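Local coordinates for aminopeptidase N family protein (Idiomarina loihiensis L2TR, PDB 4FGM) that binds zinc and is probably an M61-family metallo-aminopeptidase, removing residues from the N-termini of peptides, at residues W32-P38 with Y292-K296; I179-H185 with C208-S213; M390-Q394 with G433-F439; A483-F487 with L537-P542. One frame throughout, in Å; residues are numbered along the deposited sequence.

Interaction 1 (W32-P38 with Y292-K296); sequences WLPNWIP and YQLEK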
loop_
_atom_site.group_PDB
_atom_site.type_symbol
_atom_site.label_atom_id
_atom_site.label_comp_id
_atom_site.label_asym_id
_atom_site.label_seq_id
_atom_site.Cartn_x
_atom_site.Cartn_y
_atom_site.Cartn_z
ATOM N N TRP A 32 4.226 13.176 23.727
ATOM C CA TRP A 32 3.550 13.409 22.458
ATOM C C TRP A 32 3.284 12.125 21.676
ATOM O O TRP A 32 3.936 11.095 21.893
ATOM C CB TRP A 32 4.349 14.383 21.579
ATOM C CG TRP A 32 5.726 13.906 21.212
ATOM C CD1 TRP A 32 6.869 14.092 21.927
ATOM C CD2 TRP A 32 6.098 13.157 20.047
ATOM N NE1 TRP A 32 7.933 13.509 21.282
ATOM C CE2 TRP A 32 7.490 12.928 20.124
ATOM C CE3 TRP A 32 5.390 12.657 18.941
ATOM C CZ2 TRP A 32 8.193 12.218 19.144
ATOM C CZ3 TRP A 32 6.092 11.948 17.961
ATOM C CH2 TRP A 32 7.481 11.738 18.073
ATOM N N LEU A 33 2.314 12.197 20.768
ATOM C CA LEU A 33 1.960 11.048 19.951
ATOM C C LEU A 33 2.075 11.403 18.473
ATOM O O LEU A 33 1.659 12.482 18.041
ATOM C CB LEU A 33 0.536 10.592 20.264
ATOM C CG LEU A 33 0.203 9.198 19.728
ATOM C CD1 LEU A 33 0.996 8.175 20.537
ATOM C CD2 LEU A 33 -1.303 8.921 19.836
ATOM N N PRO A 34 2.648 10.499 17.677
ATOM C CA PRO A 34 2.799 10.753 16.244
ATOM C C PRO A 34 1.464 11.147 15.618
ATOM O O PRO A 34 0.420 10.627 16.009
ATOM C CB PRO A 34 3.300 9.414 15.708
ATOM C CG PRO A 34 4.075 8.854 16.860
ATOM C CD PRO A 34 3.176 9.175 18.040
ATOM N N ASN A 35 1.492 12.067 14.655
ATOM C CA ASN A 35 0.264 12.475 13.995
ATOM C C ASN A 35 0.050 11.691 12.704
ATOM O O ASN A 35 -0.979 11.836 12.045
ATOM C CB ASN A 35 0.261 13.980 13.736
ATOM C CG ASN A 35 0.008 14.770 14.994
ATOM O OD1 ASN A 35 -0.820 14.381 15.813
ATOM N ND2 ASN A 35 0.710 15.886 15.156
ATOM N N TRP A 36 1.033 10.861 12.356
ATOM C CA TRP A 36 0.950 9.995 11.187
ATOM C C TRP A 36 1.919 8.836 11.362
ATOM O O TRP A 36 2.871 8.935 12.127
ATOM C CB TRP A 36 1.251 10.752 9.889
ATOM C CG TRP A 36 2.637 11.307 9.753
ATOM C CD1 TRP A 36 3.120 12.456 10.319
ATOM C CD2 TRP A 36 3.700 10.781 8.946
ATOM N NE1 TRP A 36 4.411 12.681 9.906
ATOM C CE2 TRP A 36 4.792 11.673 9.058
ATOM C CE3 TRP A 36 3.832 9.655 8.127
ATOM C CZ2 TRP A 36 6.005 11.467 8.389
ATOM C CZ3 TRP A 36 5.047 9.450 7.458
ATOM C CH2 TRP A 36 6.112 10.357 7.593
ATOM N N ILE A 37 1.676 7.731 10.664
ATOM C CA ILE A 37 2.542 6.565 10.782
ATOM C C ILE A 37 3.377 6.342 9.531
ATOM O O ILE A 37 2.862 6.400 8.414
ATOM C CB ILE A 37 1.722 5.278 11.070
ATOM C CG1 ILE A 37 2.662 4.071 11.121
ATOM C CG2 ILE A 37 0.647 5.090 10.005
ATOM C CD1 ILE A 37 2.007 2.772 11.531
ATOM N N PRO A 38 4.688 6.088 9.707
ATOM C CA PRO A 38 5.592 5.856 8.574
ATOM C C PRO A 38 5.002 4.876 7.569
ATOM O O PRO A 38 4.429 3.863 7.948
ATOM C CB PRO A 38 6.861 5.318 9.246
ATOM C CG PRO A 38 6.898 6.109 10.536
ATOM C CD PRO A 38 5.428 6.084 10.987
ATOM N N TYR A 292 12.541 10.369 11.037
ATOM C CA TYR A 292 11.163 10.730 10.716
ATOM C C TYR A 292 10.699 11.863 11.632
ATOM O O TYR A 292 11.053 11.903 12.813
ATOM C CB TYR A 292 10.211 9.540 10.931
ATOM C CG TYR A 292 10.217 8.485 9.851
ATOM C CD1 TYR A 292 10.935 7.303 10.004
ATOM C CD2 TYR A 292 9.507 8.674 8.664
ATOM C CE1 TYR A 292 10.953 6.335 9.001
ATOM C CE2 TYR A 292 9.513 7.713 7.652
ATOM C CZ TYR A 292 10.240 6.546 7.826
ATOM O OH TYR A 292 10.261 5.601 6.820
ATOM N N GLN A 293 9.927 12.796 11.084
ATOM C CA GLN A 293 9.361 13.873 11.891
ATOM C C GLN A 293 7.870 13.535 11.789
ATOM O O GLN A 293 7.258 13.656 10.728
ATOM C CB GLN A 293 9.720 15.255 11.310
ATOM C CG GLN A 293 9.046 15.645 10.015
ATOM C CD GLN A 293 7.702 16.319 10.236
ATOM O OE1 GLN A 293 7.245 16.473 11.370
ATOM N NE2 GLN A 293 7.061 16.725 9.145
ATOM N N LEU A 294 7.301 13.073 12.897
ATOM C CA LEU A 294 5.914 12.619 12.915
ATOM C C LEU A 294 4.848 13.542 13.496
ATOM O O LEU A 294 3.778 13.087 13.904
ATOM C CB LEU A 294 5.859 11.266 13.633
ATOM C CG LEU A 294 6.872 10.256 13.087
ATOM C CD1 LEU A 294 6.867 8.986 13.915
ATOM C CD2 LEU A 294 6.534 9.958 11.648
ATOM N N GLU A 295 5.124 14.835 13.514
ATOM C CA GLU A 295 4.173 15.792 14.048
ATOM C C GLU A 295 3.444 16.481 12.900
ATOM O O GLU A 295 2.332 16.976 13.067
ATOM C CB GLU A 295 4.926 16.854 14.861
ATOM C CG GLU A 295 4.086 17.664 15.839
ATOM C CD GLU A 295 4.321 17.244 17.284
ATOM O OE1 GLU A 295 5.278 16.479 17.535
ATOM O OE2 GLU A 295 3.562 17.686 18.173
ATOM N N LYS A 296 4.063 16.478 11.725
ATOM C CA LYS A 296 3.521 17.205 10.582
ATOM C C LYS A 296 3.861 16.523 9.255
ATOM O O LYS A 296 4.583 15.522 9.225
ATOM C CB LYS A 296 4.159 18.594 10.617
ATOM C CG LYS A 296 3.473 19.698 9.874
ATOM C CD LYS A 296 4.495 20.792 9.551
ATOM C CE LYS A 296 5.338 21.177 10.763
ATOM N NZ LYS A 296 6.587 21.896 10.359
#
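L294, W36 and E295 carry most of this contact between two irregular loops, which bury 530 Å² between them. The leucine side chain packs over one face of the W36 indole: L294 CD2 stands 3.8 Å from the centroid of the six-membered ring, 22° off its normal, a CH-pi contact. The same side chain meets the P34 ring (L294 CB to P34 CB, 3.8 Å) and the P38 ring (L294 CD2 to P38 CG, 4.0 Å). Its carbonyl is equally engaged, for N35 N donates a short, nearly straight hydrogen bond to L294 O (2.6 Å, 177°). W36 adds a weak hydrogen bond from NE1 to Q293 O (3.1 Å). The contact joins the loop after strand 30-32 of the M61 N-terminal beta domain to the loop between helix 262-277, which bears the zinc-binding histidines, and helix 303-306, so it stitches beta domain to catalytic domain beside the active-site cleft. E295 gives its backbone carbonyl to N35 ND2 (2.9 Å) and lays its side chain near W32 (E295 OE1 to W32 CE3, 4.1 Å), while the carboxylate forms a salt bridge with R71. Toward the cleft, P38 points CG at one face of the Y292 ring, 4.0 Å from its centroid and 5° off the normal.

Interaction 2 (I179-H185 with C208-S213); sequences IAHGIKH and CETQIS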
loop_
_atom_site.group_PDB
_atom_site.type_symbol
_atom_site.label_atom_id
_atom_site.label_comp_id
_atom_site.label_asym_id
_atom_site.label_seq_id
_atom_site.Cartn_x
_atom_site.Cartn_y
_atom_site.Cartn_z
ATOM N N ILE A 179 11.305 -21.355 5.965
ATOM C CA ILE A 179 12.616 -20.728 5.876
ATOM C C ILE A 179 13.020 -20.361 4.457
ATOM O O ILE A 179 12.716 -21.063 3.497
ATOM C CB ILE A 179 13.728 -21.621 6.516
ATOM C CG1 ILE A 179 14.215 -22.671 5.522
ATOM C CG2 ILE A 179 13.198 -22.305 7.775
ATOM C CD1 ILE A 179 15.566 -22.332 4.904
ATOM N N ALA A 180 13.695 -19.227 4.340
ATOM C CA ALA A 180 14.183 -18.750 3.063
ATOM C C ALA A 180 15.641 -18.380 3.322
ATOM O O ALA A 180 15.928 -17.508 4.149
ATOM C CB ALA A 180 13.383 -17.531 2.609
ATOM N N HIS A 181 16.554 -19.058 2.628
ATOM C CA HIS A 181 17.985 -18.828 2.790
ATOM C C HIS A 181 18.409 -18.810 4.252
ATOM O O HIS A 181 19.044 -17.864 4.711
ATOM C CB HIS A 181 18.404 -17.521 2.121
ATOM C CG HIS A 181 18.459 -17.603 0.632
ATOM N ND1 HIS A 181 18.211 -18.774 -0.057
ATOM C CD2 HIS A 181 18.737 -16.669 -0.307
ATOM C CE1 HIS A 181 18.334 -18.555 -1.352
ATOM N NE2 HIS A 181 18.654 -17.284 -1.532
ATOM N N GLY A 182 18.046 -19.863 4.976
ATOM C CA GLY A 182 18.412 -19.975 6.373
ATOM C C GLY A 182 17.774 -18.987 7.332
ATOM O O GLY A 182 18.118 -18.962 8.511
ATOM N N ILE A 183 16.850 -18.167 6.848
ATOM C CA ILE A 183 16.197 -17.205 7.724
ATOM C C ILE A 183 14.777 -17.663 8.060
ATOM O O ILE A 183 14.057 -18.164 7.193
ATOM C CB ILE A 183 16.173 -15.797 7.076
ATOM C CG1 ILE A 183 17.614 -15.324 6.841
ATOM C CG2 ILE A 183 15.431 -14.808 7.979
ATOM C CD1 ILE A 183 17.740 -13.874 6.371
ATOM N N LYS A 184 14.385 -17.518 9.324
ATOM C CA LYS A 184 13.045 -17.928 9.742
ATOM C C LYS A 184 11.982 -16.913 9.342
ATOM O O LYS A 184 12.147 -15.710 9.539
ATOM C CB LYS A 184 12.977 -18.138 11.256
ATOM C CG LYS A 184 13.784 -19.314 11.765
ATOM C CD LYS A 184 13.338 -19.719 13.159
ATOM C CE LYS A 184 14.266 -20.769 13.736
ATOM N NZ LYS A 184 14.499 -21.872 12.766
ATOM N N HIS A 185 10.891 -17.422 8.778
ATOM C CA HIS A 185 9.765 -16.603 8.346
ATOM C C HIS A 185 8.481 -17.170 8.936
ATOM O O HIS A 185 8.409 -18.351 9.280
ATOM C CB HIS A 185 9.648 -16.600 6.817
ATOM C CG HIS A 185 10.695 -15.783 6.125
ATOM N ND1 HIS A 185 12.023 -16.156 6.074
ATOM C CD2 HIS A 185 10.606 -14.615 5.446
ATOM C CE1 HIS A 185 12.704 -15.253 5.390
ATOM N NE2 HIS A 185 11.869 -14.308 4.997
ATOM N N CYS A 208 10.327 -15.005 -1.359
ATOM C CA CYS A 208 11.321 -14.477 -0.428
ATOM C C CYS A 208 12.766 -14.820 -0.785
ATOM O O CYS A 208 13.648 -13.960 -0.710
ATOM C CB CYS A 208 11.008 -14.951 0.992
ATOM S SG CYS A 208 9.529 -14.183 1.691
ATOM N N GLU A 209 13.021 -16.070 -1.160
ATOM C CA GLU A 209 14.374 -16.452 -1.530
ATOM C C GLU A 209 14.809 -15.650 -2.749
ATOM O O GLU A 209 15.945 -15.179 -2.818
ATOM C CB GLU A 209 14.462 -17.956 -1.793
ATOM C CG GLU A 209 14.549 -18.750 -0.499
ATOM C CD GLU A 209 14.557 -20.251 -0.702
ATOM O OE1 GLU A 209 13.690 -20.758 -1.450
ATOM O OE2 GLU A 209 15.418 -20.924 -0.093
ATOM N N THR A 210 13.899 -15.471 -3.699
ATOM C CA THR A 210 14.213 -14.691 -4.889
ATOM C C THR A 210 14.655 -13.286 -4.496
ATOM O O THR A 210 15.604 -12.746 -5.057
ATOM C CB THR A 210 12.994 -14.599 -5.822
ATOM O OG1 THR A 210 12.717 -15.894 -6.359
ATOM C CG2 THR A 210 13.249 -13.639 -6.953
ATOM N N GLN A 211 13.983 -12.694 -3.519
ATOM C CA GLN A 211 14.343 -11.345 -3.104
ATOM C C GLN A 211 15.677 -11.284 -2.356
ATOM O O GLN A 211 16.513 -10.417 -2.640
ATOM C CB GLN A 211 13.205 -10.724 -2.282
ATOM C CG GLN A 211 11.947 -10.492 -3.139
ATOM C CD GLN A 211 10.986 -9.459 -2.568
ATOM O OE1 GLN A 211 11.405 -8.440 -2.014
ATOM N NE2 GLN A 211 9.685 -9.707 -2.728
ATOM N N ILE A 212 15.888 -12.205 -1.417
ATOM C CA ILE A 212 17.140 -12.236 -0.675
ATOM C C ILE A 212 18.302 -12.471 -1.648
ATOM O O ILE A 212 19.366 -11.872 -1.505
ATOM C CB ILE A 212 17.131 -13.344 0.392
ATOM C CG1 ILE A 212 16.075 -13.028 1.451
ATOM C CG2 ILE A 212 18.497 -13.447 1.037
ATOM C CD1 ILE A 212 15.773 -14.185 2.389
ATOM N N SER A 213 18.099 -13.342 -2.634
ATOM C CA SER A 213 19.137 -13.603 -3.627
ATOM C C SER A 213 19.403 -12.326 -4.412
ATOM O O SER A 213 20.545 -12.022 -4.746
ATOM C CB SER A 213 18.704 -14.693 -4.612
ATOM O OG SER A 213 18.630 -15.953 -3.981
#
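H181 NE2 and S213 OG lie 2.8 Å apart in a hydrogen bond in which either could be the donor; it ties a beta-hairpin tip to a helix. A weak second bond runs from H181 N to E209 OE2 (3.5 Å). H181 sits at the first central position of the type I' turn A180-I183, which connects strands 174-180 and 183-190 and is closed by A180 N to I183 O (3.1 Å) and I183 N to A180 O (2.9 Å). The E209 side chain passes over one face of the imidazole, E209 CG being 4.0 Å from the H181 ring centroid, and I212 CG2 approaches the ring edge at H181 CD2 (3.5 Å). Deeper in, A180 CB touches C208 CB (3.9 Å) and I212 CD1 (4.1 Å), and H185 CD2 reaches C208 SG (3.9 Å); H185 NE2 is hydrogen-bonded to Y275 OH of the zinc-site helix 262-277. Helix 197-215 thereby packs on the strand opening the beta-alpha-beta unit 183-190, 197-215, 222-230; the axes of strand 183-185 and helix 208-213 run at 141°. Polar bonds at the exposed tip and apolar side chains (A180, C208, I212) beneath imply complementary surfaces, with H181 serving both.

Interaction 3 (M390-Q394 with G433-F439); sequences MLRLQ and GIDISDF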
loop_
_atom_site.group_PDB
_atom_site.type_symbol
_atom_site.label_atom_id
_atom_site.label_comp_id
_atom_site.label_asym_id
_atom_site.label_seq_id
_atom_site.Cartn_x
_atom_site.Cartn_y
_atom_site.Cartn_z
HETATM N N MSE A 390 15.618 -0.471 -20.833
HETATM C CA MSE A 390 16.656 0.385 -21.383
HETATM C C MSE A 390 18.055 -0.048 -20.947
HETATM O O MSE A 390 18.966 -0.141 -21.770
HETATM C CB MSE A 390 16.407 1.828 -20.973
HETATM C CG MSE A 390 15.258 2.473 -21.723
HETATM SE SE MSE A 390 14.878 4.250 -21.088
HETATM C CE MSE A 390 16.273 5.233 -22.004
ATOM N N LEU A 391 18.219 -0.311 -19.656
ATOM C CA LEU A 391 19.501 -0.742 -19.117
ATOM C C LEU A 391 19.937 -2.065 -19.744
ATOM O O LEU A 391 21.124 -2.300 -19.958
ATOM C CB LEU A 391 19.402 -0.895 -17.594
ATOM C CG LEU A 391 19.843 0.267 -16.695
ATOM C CD1 LEU A 391 19.612 1.605 -17.362
ATOM C CD2 LEU A 391 19.081 0.180 -15.387
ATOM N N ARG A 392 18.977 -2.930 -20.043
ATOM C CA ARG A 392 19.304 -4.216 -20.637
ATOM C C ARG A 392 19.842 -4.053 -22.051
ATOM O O ARG A 392 20.855 -4.650 -22.402
ATOM C CB ARG A 392 18.074 -5.132 -20.629
ATOM C CG ARG A 392 17.638 -5.535 -19.222
ATOM C CD ARG A 392 16.378 -6.376 -19.226
ATOM N NE ARG A 392 15.877 -6.603 -17.873
ATOM C CZ ARG A 392 15.680 -7.806 -17.336
ATOM N NH1 ARG A 392 15.942 -8.909 -18.035
ATOM N NH2 ARG A 392 15.210 -7.911 -16.101
ATOM N N LEU A 393 19.177 -3.234 -22.858
ATOM C CA LEU A 393 19.611 -3.017 -24.234
ATOM C C LEU A 393 20.949 -2.274 -24.298
ATOM O O LEU A 393 21.794 -2.573 -25.141
ATOM C CB LEU A 393 18.545 -2.227 -24.997
ATOM C CG LEU A 393 17.156 -2.863 -25.069
ATOM C CD1 LEU A 393 16.185 -1.891 -25.715
ATOM C CD2 LEU A 393 17.222 -4.165 -25.851
ATOM N N GLN A 394 21.135 -1.316 -23.396
ATOM C CA GLN A 394 22.351 -0.514 -23.353
ATOM C C GLN A 394 23.579 -1.223 -22.789
ATOM O O GLN A 394 24.703 -0.739 -22.941
ATOM C CB GLN A 394 22.096 0.771 -22.559
ATOM C CG GLN A 394 21.323 1.829 -23.323
ATOM C CD GLN A 394 21.085 3.080 -22.498
ATOM O OE1 GLN A 394 21.955 3.510 -21.736
ATOM N NE2 GLN A 394 19.911 3.680 -22.655
ATOM N N GLY A 433 28.768 3.276 -19.532
ATOM C CA GLY A 433 28.089 2.629 -20.640
ATOM C C GLY A 433 26.592 2.805 -20.787
ATOM O O GLY A 433 25.992 2.217 -21.693
ATOM N N ILE A 434 25.978 3.601 -19.919
ATOM C CA ILE A 434 24.539 3.812 -20.001
ATOM C C ILE A 434 24.147 5.271 -19.833
ATOM O O ILE A 434 24.726 5.995 -19.023
ATOM C CB ILE A 434 23.781 2.987 -18.938
ATOM C CG1 ILE A 434 24.271 3.369 -17.546
ATOM C CG2 ILE A 434 23.978 1.500 -19.183
ATOM C CD1 ILE A 434 23.158 3.531 -16.547
ATOM N N ASP A 435 23.157 5.691 -20.613
ATOM C CA ASP A 435 22.647 7.056 -20.570
ATOM C C ASP A 435 21.120 7.008 -20.622
ATOM O O ASP A 435 20.535 6.631 -21.638
ATOM C CB ASP A 435 23.169 7.866 -21.759
ATOM C CG ASP A 435 22.738 9.321 -21.708
ATOM O OD1 ASP A 435 22.538 9.922 -22.784
ATOM O OD2 ASP A 435 22.608 9.869 -20.593
ATOM N N ILE A 436 20.483 7.376 -19.516
ATOM C CA ILE A 436 19.028 7.388 -19.429
ATOM C C ILE A 436 18.562 8.740 -18.900
ATOM O O ILE A 436 17.384 8.927 -18.607
ATOM C CB ILE A 436 18.496 6.256 -18.493
ATOM C CG1 ILE A 436 19.282 6.226 -17.178
ATOM C CG2 ILE A 436 18.606 4.903 -19.189
ATOM C CD1 ILE A 436 18.985 7.377 -16.248
ATOM N N SER A 437 19.500 9.677 -18.800
ATOM C CA SER A 437 19.235 11.017 -18.286
ATOM C C SER A 437 18.036 11.759 -18.876
ATOM O O SER A 437 17.122 12.143 -18.141
ATOM C CB SER A 437 20.482 11.892 -18.440
ATOM O OG SER A 437 20.284 13.160 -17.833
ATOM N N ASP A 438 18.036 11.983 -20.187
ATOM C CA ASP A 438 16.924 12.706 -20.796
ATOM C C ASP A 438 15.594 12.019 -20.542
ATOM O O ASP A 438 14.600 12.671 -20.224
ATOM C CB ASP A 438 17.138 12.884 -22.303
ATOM C CG ASP A 438 18.254 13.857 -22.618
ATOM O OD1 ASP A 438 18.501 14.761 -21.791
ATOM O OD2 ASP A 438 18.873 13.728 -23.694
ATOM N N PHE A 439 15.575 10.700 -20.672
ATOM C CA PHE A 439 14.347 9.962 -20.450
ATOM C C PHE A 439 13.811 10.120 -19.030
ATOM O O PHE A 439 12.653 10.489 -18.835
ATOM C CB PHE A 439 14.555 8.478 -20.717
ATOM C CG PHE A 439 13.580 7.612 -19.988
ATOM C CD1 PHE A 439 12.260 7.509 -20.415
ATOM C CD2 PHE A 439 13.964 6.949 -18.829
ATOM C CE1 PHE A 439 11.326 6.769 -19.686
ATOM C CE2 PHE A 439 13.043 6.205 -18.089
ATOM C CZ PHE A 439 11.721 6.111 -18.520
#
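Residues 390-394 of helix 378-394 meet an extended approach to helix 437-445, a helix-loop junction in the all-helical region that follows the zinc site. G433 has a positive phi (90°), I434 and D435 are extended, and I436 takes the N-cap position before S437-F439 turn helical. The backbones come nearest at Q394 and I434 (CA to CA, 5.9 Å) and lie wider apart at M390 and I436 (7.6 Å). Beside the closer approach, Q394 reaches D435: its amide accepts from D435 N at OE1 (2.7 Å) and donates from NE2 to D435 O (3.2 Å), reading both backbone polar groups of one residue. One turn earlier, L391 CD1 packs against I434 CD1 (4.1 Å) and I436 CG2 (3.9 Å), with L428 of helix 423-429 behind both isoleucines. M390, present as selenomethionine, touches I436 CG2 with CE (3.7 Å) and makes a Met-aromatic contact: M390 SE lies over one face of the F439 ring, 3.9 Å from its centroid and 3.6 Å from F439 CD2.

Interaction 4 (A483-F487 with L537-P542); sequences ARVNF and LERYIP
This is an apolar loop-to-loop contact in the C-terminal PDZ-like domain, joining the segment before strand 489-494 to the turn between helix 533-537 and strand 545-552; it buries 382 Å². L537 ends the helix, and a type I turn from L537 to Y540, with a weak Y540 N to L537 O bond (3.4 Å), leads into extended Y540, I541 and P542. Opposite, V485 and N486 are extended, while R484 (-86/-29) and F487 (-67/-31) have helical angles. The CA atoms approach closest at R484 and I541, 5.7 Å. V485, in the m rotamer, points into the concave side of the turn: CG2 lies 3.6 Å from L537 O and 4.1 Å from Y540 CB, CG1 3.6 Å from Y540 O and 4.0 Å from P542 CD. F487 (chi1 m) brings CE2 to 3.9 Å from CD2 of L537 (chi1 m, chi2 p). The R484 side chain runs along the outside, its CB 3.7 Å from Y540 O. W563 stacks on Y540 and meets F487 edge-to-face, and Y540 OH is hydrogen-bonded to D524. With methyl groups set against carbonyls and a proline ring, the segments are held by shape and apolar burial rather than by directional bonds between them.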
loop_
_atom_site.group_PDB
_atom_site.type_symbol
_atom_site.label_atom_id
_atom_site.label_comp_id
_atom_site.label_asym_id
_atom_site.label_seq_id
_atom_site.Cartn_x
_atom_site.Cartn_y
_atom_site.Cartn_z
ATOM N N ALA A 483 -16.574 -2.639 -26.637
ATOM C CA ALA A 483 -17.753 -1.791 -26.732
ATOM C C ALA A 483 -17.611 -0.718 -27.805
ATOM O O ALA A 483 -16.510 -0.215 -28.049
ATOM C CB ALA A 483 -18.032 -1.145 -25.380
ATOM N N ARG A 484 -18.724 -0.374 -28.445
ATOM C CA ARG A 484 -18.719 0.642 -29.488
ATOM C C ARG A 484 -18.868 2.024 -28.864
ATOM O O ARG A 484 -18.386 3.019 -29.408
ATOM C CB ARG A 484 -19.857 0.386 -30.472
ATOM C CG ARG A 484 -19.421 0.377 -31.940
ATOM C CD ARG A 484 -19.677 -0.981 -32.586
ATOM N NE ARG A 484 -20.702 -1.737 -31.864
ATOM C CZ ARG A 484 -21.101 -2.960 -32.197
ATOM N NH1 ARG A 484 -20.595 -3.564 -33.268
ATOM N NH2 ARG A 484 -21.968 -3.606 -31.432
ATOM N N VAL A 485 -19.546 2.091 -27.724
ATOM C CA VAL A 485 -19.723 3.372 -27.033
ATOM C C VAL A 485 -19.558 3.188 -25.531
ATOM O O VAL A 485 -19.604 2.055 -25.026
ATOM C CB VAL A 485 -21.146 3.960 -27.253
ATOM C CG1 VAL A 485 -21.418 4.103 -28.734
ATOM C CG2 VAL A 485 -22.203 3.036 -26.614
ATOM N N ASN A 486 -19.301 4.285 -24.824
ATOM C CA ASN A 486 -19.209 4.227 -23.369
ATOM C C ASN A 486 -19.425 5.599 -22.750
ATOM O O ASN A 486 -19.330 6.631 -23.414
ATOM C CB ASN A 486 -17.894 3.594 -22.874
ATOM C CG ASN A 486 -16.684 4.455 -23.108
ATOM O OD1 ASN A 486 -16.781 5.609 -23.506
ATOM N ND2 ASN A 486 -15.519 3.887 -22.847
ATOM N N PHE A 487 -19.755 5.607 -21.471
ATOM C CA PHE A 487 -20.028 6.847 -20.776
ATOM C C PHE A 487 -18.840 7.750 -20.604
ATOM O O PHE A 487 -18.985 8.971 -20.599
ATOM C CB PHE A 487 -20.602 6.552 -19.393
ATOM C CG PHE A 487 -22.013 6.067 -19.420
ATOM C CD1 PHE A 487 -23.053 6.951 -19.663
ATOM C CD2 PHE A 487 -22.306 4.729 -19.183
ATOM C CE1 PHE A 487 -24.367 6.506 -19.675
ATOM C CE2 PHE A 487 -23.619 4.276 -19.193
ATOM C CZ PHE A 487 -24.648 5.165 -19.434
ATOM N N LEU A 537 -26.437 -0.577 -24.235
ATOM C CA LEU A 537 -25.347 0.083 -24.946
ATOM C C LEU A 537 -24.825 -0.583 -26.211
ATOM O O LEU A 537 -24.138 0.058 -26.995
ATOM C CB LEU A 537 -24.196 0.350 -23.988
ATOM C CG LEU A 537 -24.358 1.679 -23.254
ATOM C CD1 LEU A 537 -25.768 1.818 -22.718
ATOM C CD2 LEU A 537 -23.346 1.752 -22.130
ATOM N N GLU A 538 -25.147 -1.853 -26.426
ATOM C CA GLU A 538 -24.698 -2.553 -27.634
ATOM C C GLU A 538 -25.615 -2.147 -28.798
ATOM O O GLU A 538 -25.561 -2.720 -29.878
ATOM C CB GLU A 538 -24.767 -4.079 -27.423
ATOM C CG GLU A 538 -26.015 -4.737 -28.004
ATOM C CD GLU A 538 -26.638 -5.790 -27.096
ATOM O OE1 GLU A 538 -27.882 -5.765 -26.930
ATOM O OE2 GLU A 538 -25.898 -6.648 -26.563
ATOM N N ARG A 539 -26.450 -1.145 -28.568
ATOM C CA ARG A 539 -27.388 -0.685 -29.579
ATOM C C ARG A 539 -27.011 0.644 -30.164
ATOM O O ARG A 539 -27.694 1.154 -31.045
ATOM C CB ARG A 539 -28.780 -0.560 -28.973
ATOM C CG ARG A 539 -29.455 -1.877 -28.773
ATOM C CD ARG A 539 -30.436 -1.783 -27.662
ATOM N NE ARG A 539 -31.024 -3.079 -27.369
ATOM C CZ ARG A 539 -31.643 -3.355 -26.230
ATOM N NH1 ARG A 539 -31.749 -2.424 -25.295
ATOM N NH2 ARG A 539 -32.146 -4.561 -26.020
ATOM N N TYR A 540 -25.920 1.206 -29.679
ATOM C CA TYR A 540 -25.508 2.507 -30.152
ATOM C C TYR A 540 -24.132 2.536 -30.770
ATOM O O TYR A 540 -23.313 1.655 -30.536
ATOM C CB TYR A 540 -25.557 3.486 -28.983
ATOM C CG TYR A 540 -26.892 3.474 -28.298
ATOM C CD1 TYR A 540 -28.013 4.004 -28.923
ATOM C CD2 TYR A 540 -27.047 2.892 -27.048
ATOM C CE1 TYR A 540 -29.248 3.959 -28.324
ATOM C CE2 TYR A 540 -28.286 2.840 -26.436
ATOM C CZ TYR A 540 -29.383 3.375 -27.079
ATOM O OH TYR A 540 -30.619 3.328 -26.478
ATOM N N ILE A 541 -23.902 3.565 -31.577
ATOM C CA ILE A 541 -22.614 3.789 -32.209
ATOM C C ILE A 541 -22.326 5.275 -32.027
ATOM O O ILE A 541 -23.231 6.067 -31.788
ATOM C CB ILE A 541 -22.619 3.436 -33.725
ATOM C CG1 ILE A 541 -23.592 4.339 -34.480
ATOM C CG2 ILE A 541 -22.980 1.967 -33.914
ATOM C CD1 ILE A 541 -23.517 4.166 -35.982
ATOM N N PRO A 542 -21.055 5.671 -32.118
ATOM C CA PRO A 542 -20.725 7.089 -31.948
ATOM C C PRO A 542 -21.620 7.991 -32.803
ATOM O O PRO A 542 -21.870 7.706 -33.973
ATOM C CB PRO A 542 -19.255 7.148 -32.358
ATOM C CG PRO A 542 -18.741 5.810 -31.909
ATOM C CD PRO A 542 -19.844 4.865 -32.352
#

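In the fold
The four contacts run from the N-terminal beta domain to the C-terminal PDZ-like domain. Interaction 1 lies nearest the catalytic pocket: the Y292 side chain is about 11 Å from the zinc and that of P38 about 9 Å from the bound maleic acid. Interaction 2, nested along the chain within the loop that interaction 1 closes, has its centre 32 Å from that of interaction 1; its C208 side chain is about 11 Å from that of the zinc ligand H273. Interaction 3 follows in the helical region, its nearest atoms about 11 Å from interaction 2. Interaction 4 is remote, 50 Å between centres from interaction 1, on the opposite side of the chain's centre.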